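Local coordinates for TCP pilus virulence regulatory protein (PDB 4MLO) that probably activates transcription of virulence genes in Vibrio cholerae as an AraC-family DNA-binding regulator that holds a palmitoleic acid molecule, at residues S149-F152 / S153-E156. Residues are numbered along the deposited sequence; the frame is centred on the assembly and turned at random.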
# COMPACT_ATOMS: atom_id res chain seq x y z
N SER A 149 15.76 2.84 -6.78
CA SER A 149 15.49 3.03 -8.20
C SER A 149 15.86 1.79 -9.00
O SER A 149 15.12 1.37 -9.90
CB SER A 149 16.21 4.28 -8.74
OG SER A 149 17.60 4.21 -8.52
N GLY A 150 17.00 1.17 -8.70
CA GLY A 150 17.38 -0.04 -9.42
C GLY A 150 16.45 -1.21 -9.12
O GLY A 150 16.13 -2.00 -10.01
N PHE A 151 15.99 -1.31 -7.88
CA PHE A 151 15.07 -2.38 -7.50
C PHE A 151 13.74 -2.24 -8.24
O PHE A 151 13.25 -3.19 -8.87
CB PHE A 151 14.84 -2.35 -5.98
CG PHE A 151 14.19 -3.61 -5.44
CD1 PHE A 151 14.96 -4.64 -4.96
CD2 PHE A 151 12.83 -3.75 -5.43
CE1 PHE A 151 14.36 -5.79 -4.47
CE2 PHE A 151 12.24 -4.90 -4.96
CZ PHE A 151 13.01 -5.91 -4.48
N PHE A 152 13.15 -1.05 -8.19
CA PHE A 152 11.90 -0.82 -8.91
C PHE A 152 12.10 -1.00 -10.41
O PHE A 152 11.23 -1.54 -11.09
CB PHE A 152 11.38 0.59 -8.62
CG PHE A 152 11.03 0.84 -7.17
CD1 PHE A 152 10.64 -0.19 -6.34
CD2 PHE A 152 11.09 2.13 -6.65
CE1 PHE A 152 10.32 0.05 -5.01
CE2 PHE A 152 10.76 2.36 -5.30
CZ PHE A 152 10.37 1.33 -4.51
N SER A 153 13.24 -0.54 -10.94
CA SER A 153 13.51 -0.73 -12.36
C SER A 153 13.47 -2.21 -12.78
O SER A 153 12.91 -2.55 -13.83
CB SER A 153 14.85 -0.10 -12.74
OG SER A 153 14.71 1.30 -12.73
N LYS A 154 14.13 -3.09 -12.03
CA LYS A 154 14.15 -4.49 -12.46
C LYS A 154 12.80 -5.16 -12.25
O LYS A 154 12.41 -6.01 -13.05
CB LYS A 154 15.28 -5.27 -11.79
CG LYS A 154 15.30 -5.32 -10.28
CD LYS A 154 16.65 -5.87 -9.82
CE LYS A 154 16.70 -6.04 -8.31
NZ LYS A 154 18.05 -6.48 -7.84
N VAL A 155 12.04 -4.75 -11.22
CA VAL A 155 10.65 -5.23 -11.09
C VAL A 155 9.81 -4.77 -12.27
O VAL A 155 9.02 -5.54 -12.82
CB VAL A 155 10.04 -4.77 -9.76
CG1 VAL A 155 8.58 -5.19 -9.65
CG2 VAL A 155 10.84 -5.33 -8.61
N GLU A 156 9.93 -3.50 -12.67
CA GLU A 156 9.15 -3.02 -13.80
C GLU A 156 9.52 -3.78 -15.08
O GLU A 156 8.64 -4.12 -15.88
CB GLU A 156 9.35 -1.52 -13.99
CG GLU A 156 8.72 -0.66 -12.86
CD GLU A 156 8.79 0.82 -13.14
OE1 GLU A 156 9.66 1.23 -13.96
OE2 GLU A 156 7.97 1.58 -12.56
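Ser153 meets Ser149 one helical turn back with two donors on a single acceptor. Its backbone N and its OG both donate hydrogen bonds to Ser149 O, each 2.9 Å long. The two reach that oxygen from opposite faces of the carbonyl plane, OG tilted 35° out of it. Ser153 OG stands anti to its own carbonyl carbon (chi1 -72°), which turns the hydroxyl back along the helix towards this oxygen.

Lys154 continues the i to i+4 pattern, its N hydrogen-bonded to Gly150 O at 3.0 Å. Its CG passes 3.3 Å from Phe151 O, and the extended chain beyond carries CE obliquely by the Phe151 ring, 4.0 Å from CD1. NZ ends in a salt bridge with Asp123. These four residues and the four before them form consecutive turns of the alpha-helix 141-159 in the cupin-like domain, packed beside strand 114-118, where Trp117 meets the Phe151 ring edge-to-face and Leu115 touches Val155.

Val155 closes the straightest of the four backbone bonds, N-H...O 168° to Phe151 O. Its CG2 branch, beside its own backbone N, rests 3.9 Å from Phe151 CE2, the ring atom diagonally across from the CD1 that Lys154 CE approaches.

Glu156 N hydrogen-bonds Phe152 O at 2.8 Å, while its CG lies near the same oxygen. The carboxylate is held by residues beyond helix 141-159: OE1 pairs with Arg105 in a salt bridge, and OE2 accepts from the backbone N of both Phe163 and Ile164, two residues that the Phe152 side chain also touches.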